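Local coordinates for penicillin-binding protein 1A (Mycobacterium tuberculosis, PDB 5CXW) that builds the mycobacterial cell wall, polymerising glycan strands and cross-linking their peptides, the latter through the penicillin-sensitive transpeptidase domain of this chain, at residues T317-G322 against D346-T351; N4-R9 against G85-Q90; G284-A289 against G310-L315; D54-D59 against V331-A336. One frame throughout, in Å; residues are numbered along the deposited sequence.

Overall arrangement
All four contacts lie in the C-terminal, transpeptidase-bearing part of the enzyme. Interactions 1 and 3 are buried and share the central antiparallel sheet: the first lays helix 343-356 on strand 315-323, the third pairs strand 303-312 with the start of 289-296, and Trp348 of the first reaches Gly310 O and Ser288 of the third. Interaction 2, partly buried, ties the N-terminal helix 2-19 to a loop and touches interaction 1 where Phe88 meets Trp320. Interaction 4 joins two surface loops about 29 Å, centre to centre, from interaction 3. The chemistry follows: apolar packing in 1, backbone bonds and a CH-pi contact in 3, side-chain-to-backbone bonds and waters in 2 and 4.

Interaction 1: T317-G322 against D346-T351; sequences TAVWVG and DIWKAT
Apolar contacts carry most of this interface, in which Val319 packs on both Ile347 and Trp348. CG1 of Val319, anti to its backbone N (chi1 -180°), lies 3.8 Å from Ile347 CG2. The other branch turns to the next helical residue: Val319 CG2 is 3.6 Å from Trp348 CA and sits near the indole plane, at its edge. Two residues further along the strand, Val321 CG2 meets Ile347 CD1 at 4.0 Å. The CG2 methyls of Thr317 and Thr351 are 4.2 Å apart.

The polar groups find their clear hydrogen bonds outside the contact or within the helix. Thr317 O stands at the indole edge, 3.3 Å from Trp348 CD1, while the indole NE1 hydrogen-bonds to Gly310 O. Thr317 OG1 hydrogen-bonds to Ser66 OG on strand 60-67. Thr351 OG1 bonds to Ile347 O at 2.8 Å, from the carbonyl face opposite to Thr351 N.

The segment axes approach to 8.2 Å at 148°, nearer antiparallel than parallel. Thr317, Val319 and Val321 face the helix, whereas Ala318 and Trp320 point to the other side of the sheet, toward helix 211-222. A central antiparallel sheet flanked by helices is characteristic of the penicillin-binding transpeptidase and beta-lactamase fold.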
loop_
_atom_site.group_PDB
_atom_site.type_symbol
_atom_site.label_atom_id
_atom_site.label_comp_id
_atom_site.label_asym_id
_atom_site.label_seq_id
_atom_site.Cartn_x
_atom_site.Cartn_y
_atom_site.Cartn_z
ATOM N N THR A 317 -5.426 -4.078 1.811
ATOM C CA THR A 317 -4.319 -4.750 2.476
ATOM C C THR A 317 -2.992 -4.496 1.721
ATOM O O THR A 317 -2.901 -4.664 0.489
ATOM C CB THR A 317 -4.562 -6.269 2.598
ATOM O OG1 THR A 317 -5.764 -6.505 3.364
ATOM C CG2 THR A 317 -3.375 -6.957 3.318
ATOM N N ALA A 318 -1.982 -4.074 2.486
ATOM C CA ALA A 318 -0.644 -3.908 2.000
ATOM C C ALA A 318 0.267 -4.983 2.641
ATOM O O ALA A 318 0.209 -5.229 3.834
ATOM C CB ALA A 318 -0.106 -2.532 2.386
ATOM N N VAL A 319 1.129 -5.568 1.816
ATOM C CA VAL A 319 2.105 -6.549 2.271
ATOM C C VAL A 319 3.458 -6.186 1.701
ATOM O O VAL A 319 3.622 -5.989 0.498
ATOM C CB VAL A 319 1.794 -7.954 1.763
ATOM C CG1 VAL A 319 2.830 -8.960 2.255
ATOM C CG2 VAL A 319 0.346 -8.393 2.178
ATOM N N TRP A 320 4.432 -6.222 2.612
ATOM C CA TRP A 320 5.863 -6.080 2.315
ATOM C C TRP A 320 6.582 -7.336 2.799
ATOM O O TRP A 320 6.250 -7.886 3.835
ATOM C CB TRP A 320 6.412 -4.850 3.018
ATOM C CG TRP A 320 7.933 -4.771 3.073
ATOM C CD1 TRP A 320 8.756 -4.197 2.126
ATOM C CD2 TRP A 320 8.797 -5.233 4.116
ATOM N NE1 TRP A 320 10.068 -4.274 2.535
ATOM C CE2 TRP A 320 10.123 -4.929 3.738
ATOM C CE3 TRP A 320 8.587 -5.874 5.342
ATOM C CZ2 TRP A 320 11.221 -5.193 4.573
ATOM C CZ3 TRP A 320 9.663 -6.161 6.139
ATOM C CH2 TRP A 320 10.986 -5.812 5.751
ATOM N N VAL A 321 7.529 -7.790 1.982
ATOM C CA VAL A 321 8.508 -8.775 2.382
ATOM C C VAL A 321 9.893 -8.200 2.123
ATOM O O VAL A 321 10.165 -7.591 1.077
ATOM C CB VAL A 321 8.301 -10.108 1.635
ATOM C CG1 VAL A 321 9.390 -11.114 2.030
ATOM C CG2 VAL A 321 6.919 -10.686 1.896
ATOM N N GLY A 322 10.819 -8.420 3.056
ATOM C CA GLY A 322 12.219 -7.988 2.891
ATOM C C GLY A 322 13.077 -8.713 3.904
ATOM O O GLY A 322 12.679 -9.786 4.401
ATOM N N ASP A 346 1.318 -14.037 -2.326
ATOM C CA ASP A 346 0.814 -15.206 -1.617
ATOM C C ASP A 346 0.198 -14.792 -0.275
ATOM O O ASP A 346 -0.947 -15.201 0.070
ATOM C CB ASP A 346 1.944 -16.226 -1.346
ATOM C CG ASP A 346 2.521 -16.850 -2.590
ATOM O OD1 ASP A 346 1.806 -17.093 -3.592
ATOM O OD2 ASP A 346 3.729 -17.165 -2.547
ATOM N N ILE A 347 0.910 -13.934 0.480
ATOM C CA ILE A 347 0.447 -13.487 1.768
ATOM C C ILE A 347 -0.801 -12.599 1.625
ATOM O O ILE A 347 -1.753 -12.727 2.390
ATOM C CB ILE A 347 1.594 -12.763 2.531
ATOM C CG1 ILE A 347 2.742 -13.729 2.860
ATOM C CG2 ILE A 347 1.067 -12.015 3.750
ATOM C CD1 ILE A 347 4.069 -13.057 3.284
ATOM N N TRP A 348 -0.748 -11.673 0.699
ATOM C CA TRP A 348 -1.855 -10.718 0.431
ATOM C C TRP A 348 -3.141 -11.523 0.104
ATOM O O TRP A 348 -4.210 -11.296 0.682
ATOM C CB TRP A 348 -1.480 -9.812 -0.748
ATOM C CG TRP A 348 -2.634 -8.924 -1.156
ATOM C CD1 TRP A 348 -3.033 -7.763 -0.558
ATOM C CD2 TRP A 348 -3.554 -9.146 -2.244
ATOM N NE1 TRP A 348 -4.157 -7.259 -1.212
ATOM C CE2 TRP A 348 -4.476 -8.067 -2.253
ATOM C CE3 TRP A 348 -3.647 -10.116 -3.242
ATOM C CZ2 TRP A 348 -5.516 -7.955 -3.220
ATOM C CZ3 TRP A 348 -4.712 -10.012 -4.198
ATOM C CH2 TRP A 348 -5.620 -8.959 -4.156
ATOM N N LYS A 349 -3.031 -12.446 -0.845
ATOM C CA LYS A 349 -4.193 -13.238 -1.270
ATOM C C LYS A 349 -4.783 -14.025 -0.093
ATOM O O LYS A 349 -6.015 -14.094 0.106
ATOM C CB LYS A 349 -3.819 -14.190 -2.421
ATOM C CG LYS A 349 -4.902 -15.281 -2.647
ATOM C CD LYS A 349 -4.710 -16.034 -3.944
ATOM C CE LYS A 349 -5.549 -17.299 -3.926
ATOM N NZ LYS A 349 -7.016 -16.996 -3.976
ATOM N N ALA A 350 -3.904 -14.681 0.663
ATOM C CA ALA A 350 -4.340 -15.510 1.787
ATOM C C ALA A 350 -4.959 -14.662 2.878
ATOM O O ALA A 350 -6.000 -15.041 3.460
ATOM C CB ALA A 350 -3.179 -16.292 2.332
ATOM N N THR A 351 -4.378 -13.501 3.121
ATOM C CA THR A 351 -4.929 -12.605 4.143
ATOM C C THR A 351 -6.302 -12.107 3.700
ATOM O O THR A 351 -7.276 -12.087 4.484
ATOM C CB THR A 351 -3.977 -11.419 4.344
ATOM O OG1 THR A 351 -2.694 -11.888 4.852
ATOM C CG2 THR A 351 -4.586 -10.427 5.386
#

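Interaction 2: N4-R9 against G85-Q90; sequences NGLIER and GFDFAQ
A single backbone oxygen, Gly85 O, receives both terminal nitrogens of Arg9. Arg9 NH2 makes the stronger bond, 2.8 Å to Gly85 O, lying in the carbonyl plane on a lone pair, although the oxygen is tilted 19° from the guanidinium plane. The second bond, from Arg9 NH1 to Gly85 O at 3.1 Å, is weak, with an N-H...O angle of 131°. NH2 has a further acceptor in Ala83 O.

Leu6, three residues earlier on the helix, packs against the guanidinium: its CD2 lies over one face, toward the rim, and is 3.7 Å from Gly85 O, while Leu6 CD1 is 3.9 Å from Phe86 O. The contact thus joins helix 2-19 to the loop between strands 74-78 and 93-94, where Asp87 opens both a type I beta turn to Gln90 and an Asx turn. In the latter, Asp87 OD1 accepts from Ala89 N at 2.9 Å.

CG of Asp87 is anti to the backbone N (chi1 -175°), and Asp87 OD2 lies 4.1 Å from Leu6 CB. A water donates to Asp87 OD2 at 2.6 Å and to Leu6 O at 2.8 Å, bridging loop and helix. Tyr77 OH is a second partner of OD2, and Arg9 makes no salt bridge with that oxygen.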
loop_
_atom_site.group_PDB
_atom_site.type_symbol
_atom_site.label_atom_id
_atom_site.label_comp_id
_atom_site.label_asym_id
_atom_site.label_seq_id
_atom_site.Cartn_x
_atom_site.Cartn_y
_atom_site.Cartn_z
ATOM N N ASN A 4 0.407 -9.246 18.728
ATOM C CA ASN A 4 -0.473 -8.397 19.536
ATOM C C ASN A 4 0.271 -7.348 20.379
ATOM O O ASN A 4 -0.288 -6.278 20.644
ATOM C CB ASN A 4 -1.385 -9.227 20.422
ATOM C CG ASN A 4 -2.417 -9.983 19.618
ATOM O OD1 ASN A 4 -3.181 -9.398 18.817
ATOM N ND2 ASN A 4 -2.439 -11.300 19.802
ATOM N N GLY A 5 1.524 -7.629 20.772
ATOM C CA GLY A 5 2.349 -6.594 21.432
ATOM C C GLY A 5 2.567 -5.319 20.591
ATOM O O GLY A 5 2.618 -4.198 21.115
ATOM N N LEU A 6 2.786 -5.509 19.294
ATOM C CA LEU A 6 3.012 -4.391 18.383
ATOM C C LEU A 6 1.686 -3.681 18.178
ATOM O O LEU A 6 1.663 -2.464 18.061
ATOM C CB LEU A 6 3.625 -4.863 17.037
ATOM C CG LEU A 6 5.004 -5.489 17.147
ATOM C CD1 LEU A 6 5.476 -5.973 15.777
ATOM C CD2 LEU A 6 5.997 -4.537 17.833
ATOM N N ILE A 7 0.580 -4.419 18.156
ATOM C CA ILE A 7 -0.734 -3.783 18.076
ATOM C C ILE A 7 -0.926 -2.939 19.343
ATOM O O ILE A 7 -1.364 -1.795 19.291
ATOM C CB ILE A 7 -1.859 -4.770 17.914
ATOM C CG1 ILE A 7 -1.793 -5.464 16.537
ATOM C CG2 ILE A 7 -3.207 -4.079 18.154
ATOM C CD1 ILE A 7 -2.678 -6.694 16.362
ATOM N N GLU A 8 -0.605 -3.519 20.502
ATOM C CA GLU A 8 -0.797 -2.781 21.778
ATOM C C GLU A 8 -0.019 -1.476 21.804
ATOM O O GLU A 8 -0.497 -0.457 22.310
ATOM C CB GLU A 8 -0.362 -3.663 22.993
ATOM C CG GLU A 8 -1.288 -4.844 23.251
ATOM C CD GLU A 8 -0.651 -5.992 24.134
ATOM O OE1 GLU A 8 0.362 -5.760 24.887
ATOM O OE2 GLU A 8 -1.166 -7.156 24.086
ATOM N N ARG A 9 1.211 -1.521 21.285
ATOM C CA ARG A 9 2.040 -0.341 21.214
ATOM C C ARG A 9 1.374 0.759 20.383
ATOM O O ARG A 9 1.434 1.929 20.724
ATOM C CB ARG A 9 3.461 -0.659 20.686
ATOM C CG ARG A 9 4.382 -1.194 21.788
ATOM C CD ARG A 9 5.568 -2.049 21.323
ATOM N NE ARG A 9 6.477 -1.406 20.358
ATOM C CZ ARG A 9 7.590 -1.973 19.851
ATOM N NH1 ARG A 9 8.346 -1.313 18.960
ATOM N NH2 ARG A 9 7.966 -3.206 20.205
ATOM N N GLY A 85 10.132 -6.011 19.938
ATOM C CA GLY A 85 11.090 -5.842 18.889
ATOM C C GLY A 85 10.550 -4.815 17.879
ATOM O O GLY A 85 9.675 -4.000 18.143
ATOM N N PHE A 86 11.142 -4.857 16.715
ATOM C CA PHE A 86 10.991 -3.809 15.725
ATOM C C PHE A 86 9.663 -4.014 15.045
ATOM O O PHE A 86 9.227 -5.157 14.911
ATOM C CB PHE A 86 12.130 -3.973 14.778
ATOM C CG PHE A 86 12.268 -2.873 13.807
ATOM C CD1 PHE A 86 12.900 -1.682 14.155
ATOM C CD2 PHE A 86 11.796 -3.026 12.532
ATOM C CE1 PHE A 86 13.018 -0.647 13.231
ATOM C CE2 PHE A 86 11.947 -2.016 11.597
ATOM C CZ PHE A 86 12.538 -0.820 11.947
ATOM N N ASP A 87 8.982 -2.912 14.713
ATOM C CA ASP A 87 7.681 -2.963 14.037
ATOM C C ASP A 87 7.916 -2.637 12.548
ATOM O O ASP A 87 8.072 -1.480 12.151
ATOM C CB ASP A 87 6.673 -1.998 14.662
ATOM C CG ASP A 87 5.242 -2.125 14.047
ATOM O OD1 ASP A 87 5.100 -2.643 12.903
ATOM O OD2 ASP A 87 4.285 -1.591 14.657
ATOM N N PHE A 88 7.961 -3.675 11.729
ATOM C CA PHE A 88 8.165 -3.495 10.263
ATOM C C PHE A 88 7.007 -2.869 9.495
ATOM O O PHE A 88 7.217 -2.473 8.336
ATOM C CB PHE A 88 8.564 -4.770 9.558
ATOM C CG PHE A 88 10.024 -5.044 9.684
ATOM C CD1 PHE A 88 10.908 -4.338 8.891
ATOM C CD2 PHE A 88 10.482 -5.837 10.697
ATOM C CE1 PHE A 88 12.292 -4.530 9.033
ATOM C CE2 PHE A 88 11.863 -6.043 10.851
ATOM C CZ PHE A 88 12.735 -5.387 10.000
ATOM N N ALA A 89 5.826 -2.786 10.117
ATOM C CA ALA A 89 4.702 -2.065 9.550
ATOM C C ALA A 89 4.825 -0.546 9.692
ATOM O O ALA A 89 4.042 0.186 9.075
ATOM C CB ALA A 89 3.365 -2.524 10.172
ATOM N N GLN A 90 5.768 -0.108 10.503
ATOM C CA GLN A 90 6.070 1.278 10.751
ATOM C C GLN A 90 7.390 1.739 10.169
ATOM O O GLN A 90 7.667 2.962 10.193
ATOM C CB GLN A 90 6.084 1.551 12.260
ATOM C CG GLN A 90 4.726 1.359 12.924
ATOM C CD GLN A 90 3.699 2.415 12.537
ATOM O OE1 GLN A 90 4.042 3.580 12.267
ATOM N NE2 GLN A 90 2.434 2.027 12.494
HETATM O O HOH W 1 3.953 -1.021 17.176
#

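Interaction 3: G284-A289 against G310-L315; sequences GGRDSA and GYTPSL
An antiparallel beta bridge, a hydrogen-bonded pair at the edge of the central sheet, joins Ala289 to Tyr311. Both backbone bonds are present: Ala289 N to Tyr311 O at 2.9 Å, in the carbonyl plane, and Tyr311 N to Ala289 O at 2.8 Å, with the donor tilted 16° from that plane. Gly310 CA also comes close to this oxygen, 3.0 Å from Ala289 O. The two side chains project from the same face of the sheet. Tyr311 has its CG between the backbone N and the carbonyl carbon (chi1 60°), and its ring reaches Ala289. The Ala289 methyl stands over one ring face in a CH-pi contact, with CB 3.7 Å from the ring centroid and 21° off its normal. It lies toward the CE1-CZ side, 3.5 Å from Tyr311 CE1.

Before the bridge, Asp287 and Ser288 run alongside the partner chain more loosely. Ser288 CA is 3.4 Å from Tyr311 O, a CA-H...O contact, and Thr312 CG2 is 3.6 Å from Asp287 O. Beyond the bridge, Thr312 OG1 accepts from Ser314 N at 3.2 Å, an ST turn within the type I beta turn from Thr312 to Leu315 that leads to strand 315-323.

Tyr311 packs against helices 211-222 and 260-270, its hydroxyl bonded to Thr267 of the latter, whereas Ser288 and Thr312 touch helix 343-356 through Trp348 and Met352.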
loop_
_atom_site.group_PDB
_atom_site.type_symbol
_atom_site.label_atom_id
_atom_site.label_comp_id
_atom_site.label_asym_id
_atom_site.label_seq_id
_atom_site.Cartn_x
_atom_site.Cartn_y
_atom_site.Cartn_z
ATOM N N GLY A 284 -13.060 -17.601 -4.972
ATOM C CA GLY A 284 -14.504 -17.584 -5.172
ATOM C C GLY A 284 -14.972 -16.515 -6.146
ATOM O O GLY A 284 -16.102 -16.031 -6.042
ATOM N N GLY A 285 -14.096 -16.159 -7.095
ATOM C CA GLY A 285 -14.391 -15.130 -8.087
ATOM C C GLY A 285 -14.458 -13.719 -7.574
ATOM O O GLY A 285 -15.042 -12.831 -8.198
ATOM N N ARG A 286 -13.902 -13.488 -6.405
ATOM C CA ARG A 286 -13.998 -12.164 -5.833
ATOM C C ARG A 286 -13.095 -11.189 -6.589
ATOM O O ARG A 286 -11.893 -11.411 -6.662
ATOM C CB ARG A 286 -13.624 -12.232 -4.356
ATOM C CG ARG A 286 -13.885 -10.957 -3.606
ATOM C CD ARG A 286 -13.399 -11.028 -2.183
ATOM N NE ARG A 286 -14.032 -12.080 -1.395
ATOM C CZ ARG A 286 -15.172 -11.938 -0.705
ATOM N NH1 ARG A 286 -15.845 -10.807 -0.683
ATOM N NH2 ARG A 286 -15.596 -12.938 0.026
ATOM N N ASP A 287 -13.650 -10.095 -7.088
ATOM C CA ASP A 287 -12.859 -9.067 -7.783
ATOM C C ASP A 287 -11.940 -8.342 -6.792
ATOM O O ASP A 287 -12.233 -8.204 -5.600
ATOM C CB ASP A 287 -13.739 -7.993 -8.462
ATOM C CG ASP A 287 -14.603 -8.533 -9.592
ATOM O OD1 ASP A 287 -14.355 -9.686 -9.993
ATOM O OD2 ASP A 287 -15.574 -7.830 -10.043
ATOM N N SER A 288 -10.853 -7.796 -7.317
ATOM C CA SER A 288 -9.959 -7.009 -6.499
ATOM C C SER A 288 -9.227 -6.010 -7.393
ATOM O O SER A 288 -9.319 -6.096 -8.595
ATOM C CB SER A 288 -8.891 -7.904 -5.824
ATOM O OG SER A 288 -8.057 -8.525 -6.776
ATOM N N ALA A 289 -8.502 -5.085 -6.761
ATOM C CA ALA A 289 -7.699 -4.097 -7.447
ATOM C C ALA A 289 -6.372 -4.104 -6.741
ATOM O O ALA A 289 -6.333 -3.908 -5.509
ATOM C CB ALA A 289 -8.391 -2.722 -7.327
ATOM N N GLY A 310 -3.398 -4.264 -2.345
ATOM C CA GLY A 310 -4.627 -4.299 -3.094
ATOM C C GLY A 310 -5.840 -4.422 -2.199
ATOM O O GLY A 310 -5.730 -4.691 -0.992
ATOM N N TYR A 311 -6.984 -4.198 -2.823
ATOM C CA TYR A 311 -8.238 -3.982 -2.121
ATOM C C TYR A 311 -9.473 -4.506 -2.802
ATOM O O TYR A 311 -9.486 -4.777 -4.007
ATOM C CB TYR A 311 -8.404 -2.457 -1.867
ATOM C CG TYR A 311 -8.435 -1.561 -3.087
ATOM C CD1 TYR A 311 -9.603 -1.295 -3.821
ATOM C CD2 TYR A 311 -7.252 -0.950 -3.528
ATOM C CE1 TYR A 311 -9.581 -0.414 -4.929
ATOM C CE2 TYR A 311 -7.248 -0.114 -4.604
ATOM C CZ TYR A 311 -8.405 0.176 -5.292
ATOM O OH TYR A 311 -8.340 1.055 -6.362
ATOM N N THR A 312 -10.546 -4.636 -1.981
ATOM C CA THR A 312 -11.898 -4.649 -2.402
ATOM C C THR A 312 -12.531 -3.401 -1.809
ATOM O O THR A 312 -11.894 -2.689 -1.069
ATOM C CB THR A 312 -12.610 -5.913 -1.893
ATOM O OG1 THR A 312 -12.874 -5.761 -0.508
ATOM C CG2 THR A 312 -11.814 -7.103 -2.169
ATOM N N PRO A 313 -13.799 -3.126 -2.098
ATOM C CA PRO A 313 -14.384 -1.929 -1.472
ATOM C C PRO A 313 -14.445 -1.979 0.067
ATOM O O PRO A 313 -14.613 -0.935 0.727
ATOM C CB PRO A 313 -15.797 -1.885 -2.093
ATOM C CG PRO A 313 -15.629 -2.617 -3.403
ATOM C CD PRO A 313 -14.681 -3.715 -3.121
ATOM N N SER A 314 -14.298 -3.163 0.649
ATOM C CA SER A 314 -14.451 -3.379 2.087
ATOM C C SER A 314 -13.138 -3.693 2.829
ATOM O O SER A 314 -13.159 -3.798 4.031
ATOM C CB SER A 314 -15.501 -4.456 2.320
ATOM O OG SER A 314 -16.795 -3.958 1.944
ATOM N N LEU A 315 -12.005 -3.814 2.133
ATOM C CA LEU A 315 -10.744 -4.113 2.778
ATOM C C LEU A 315 -9.577 -3.802 1.878
ATOM O O LEU A 315 -9.551 -4.189 0.726
ATOM C CB LEU A 315 -10.658 -5.560 3.278
ATOM C CG LEU A 315 -9.600 -5.778 4.359
ATOM C CD1 LEU A 315 -9.972 -5.082 5.669
ATOM C CD2 LEU A 315 -9.538 -7.284 4.593
#

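Interaction 4: D54-D59 against V331-A336; sequences DGQDPD and VTASGA
The Gln56 side chain leaves with CG anti to the carbonyl carbon (chi1 -58°) and bends at chi2 (-65°), which carries CD, and with it the amide, to the turn that starts at Thr332. The amide oxygen does the touching. Ala333 N donates to Gln56 OE1 at 2.8 Å, but the N-H...O angle of 129° marks the bond as weak. The same Gln56 OE1 lies 3.2 Å from Thr332 CA, and 3.7 Å from Thr332 CB. Beside it, the methyl of Ala333, directed toward the opposite loop, lies 3.4 Å from Gly55 O.

A water adds a second connection between the loops. It donates to Gln56 OE1 at 2.8 Å and to Val331 O at 2.9 Å, and accepts from Asp57 N at 2.8 Å. The side-chain oxygen of Gln56 is therefore held by a weak bond from a backbone N-H and by a water, and the same water bridges Asp57 N and Val331 O, backbone groups of the two segments.

Each loop also has internal order near the contact. Asp57 OD1 accepts from Asp59 N in an Asx turn, the donor arriving on the anti side of the carboxylate. Within the 331-336 loop, Thr332 OG1 accepts from Ala336 N at 3.1 Å.

The joined parts are the connection from helix 39-53 to strand 60-67 and the loop preceding helix 343-356. This is a surface contact between loops, with a type I beta turn from Thr332 to Gly335 docked through its second residue on a glutamine amide, at the margin of the transpeptidase fold.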
loop_
_atom_site.group_PDB
_atom_site.type_symbol
_atom_site.label_atom_id
_atom_site.label_comp_id
_atom_site.label_asym_id
_atom_site.label_seq_id
_atom_site.Cartn_x
_atom_site.Cartn_y
_atom_site.Cartn_z
ATOM N N ASP A 54 7.699 -19.790 6.244
ATOM C CA ASP A 54 8.185 -21.065 6.773
ATOM C C ASP A 54 9.265 -21.643 5.873
ATOM O O ASP A 54 9.122 -21.683 4.661
ATOM C CB ASP A 54 7.039 -22.068 6.964
ATOM C CG ASP A 54 7.443 -23.259 7.745
ATOM O OD1 ASP A 54 8.094 -23.134 8.805
ATOM O OD2 ASP A 54 7.062 -24.341 7.321
ATOM N N GLY A 55 10.384 -21.978 6.497
ATOM C CA GLY A 55 11.494 -22.615 5.838
ATOM C C GLY A 55 12.334 -21.639 5.049
ATOM O O GLY A 55 13.216 -22.082 4.292
ATOM N N GLN A 56 12.015 -20.337 5.149
ATOM C CA GLN A 56 12.794 -19.324 4.472
ATOM C C GLN A 56 13.922 -18.834 5.381
ATOM O O GLN A 56 14.021 -19.200 6.543
ATOM C CB GLN A 56 11.895 -18.153 4.013
ATOM C CG GLN A 56 10.755 -18.560 3.089
ATOM C CD GLN A 56 11.190 -19.094 1.741
ATOM O OE1 GLN A 56 12.285 -18.908 1.305
ATOM N NE2 GLN A 56 10.303 -19.737 1.065
ATOM N N ASP A 57 14.795 -18.006 4.802
ATOM C CA ASP A 57 15.921 -17.422 5.520
ATOM C C ASP A 57 15.392 -16.866 6.836
ATOM O O ASP A 57 14.365 -16.145 6.855
ATOM C CB ASP A 57 16.559 -16.316 4.662
ATOM C CG ASP A 57 17.898 -15.832 5.206
ATOM O OD1 ASP A 57 18.012 -15.535 6.418
ATOM O OD2 ASP A 57 18.857 -15.791 4.399
ATOM N N PRO A 58 16.039 -17.206 7.960
ATOM C CA PRO A 58 15.537 -16.631 9.208
ATOM C C PRO A 58 15.642 -15.100 9.339
ATOM O O PRO A 58 14.975 -14.554 10.166
ATOM C CB PRO A 58 16.340 -17.343 10.287
ATOM C CG PRO A 58 17.538 -17.905 9.600
ATOM C CD PRO A 58 17.127 -18.181 8.186
ATOM N N ASP A 59 16.428 -14.441 8.483
ATOM C CA ASP A 59 16.485 -12.980 8.381
ATOM C C ASP A 59 15.320 -12.351 7.572
ATOM O O ASP A 59 15.145 -11.131 7.570
ATOM C CB ASP A 59 17.823 -12.564 7.706
ATOM C CG ASP A 59 19.056 -12.896 8.538
ATOM O OD1 ASP A 59 18.934 -13.057 9.761
ATOM O OD2 ASP A 59 20.159 -13.020 7.944
ATOM N N VAL A 331 15.814 -13.536 -1.570
ATOM C CA VAL A 331 15.644 -14.796 -2.302
ATOM C C VAL A 331 14.965 -15.846 -1.456
ATOM O O VAL A 331 14.979 -15.772 -0.223
ATOM C CB VAL A 331 16.993 -15.390 -2.831
ATOM C CG1 VAL A 331 17.646 -14.457 -3.833
ATOM C CG2 VAL A 331 17.993 -15.707 -1.657
ATOM N N THR A 332 14.420 -16.863 -2.117
ATOM C CA THR A 332 13.742 -17.970 -1.422
ATOM C C THR A 332 14.811 -18.932 -0.931
ATOM O O THR A 332 15.955 -18.779 -1.273
ATOM C CB THR A 332 12.765 -18.704 -2.333
ATOM O OG1 THR A 332 13.452 -19.375 -3.391
ATOM C CG2 THR A 332 11.779 -17.677 -2.973
ATOM N N ALA A 333 14.394 -19.958 -0.200
ATOM C CA ALA A 333 15.320 -20.989 0.299
ATOM C C ALA A 333 16.006 -21.756 -0.856
ATOM O O ALA A 333 17.148 -22.203 -0.694
ATOM C CB ALA A 333 14.575 -21.943 1.217
ATOM N N SER A 334 15.328 -21.841 -2.012
ATOM C CA SER A 334 15.817 -22.478 -3.211
ATOM C C SER A 334 16.624 -21.561 -4.142
ATOM O O SER A 334 17.020 -21.954 -5.236
ATOM C CB SER A 334 14.665 -23.054 -3.996
ATOM O OG SER A 334 13.935 -22.002 -4.574
ATOM N N GLY A 335 16.891 -20.366 -3.679
ATOM C CA GLY A 335 17.660 -19.400 -4.416
ATOM C C GLY A 335 16.938 -18.450 -5.353
ATOM O O GLY A 335 17.578 -17.665 -5.954
ATOM N N ALA A 336 15.622 -18.596 -5.490
ATOM C CA ALA A 336 14.843 -17.851 -6.445
ATOM C C ALA A 336 14.619 -16.412 -5.981
ATOM O O ALA A 336 14.339 -16.149 -4.834
ATOM C CB ALA A 336 13.480 -18.538 -6.648
HETATM O O HOH W 2 14.746 -17.698 1.975
#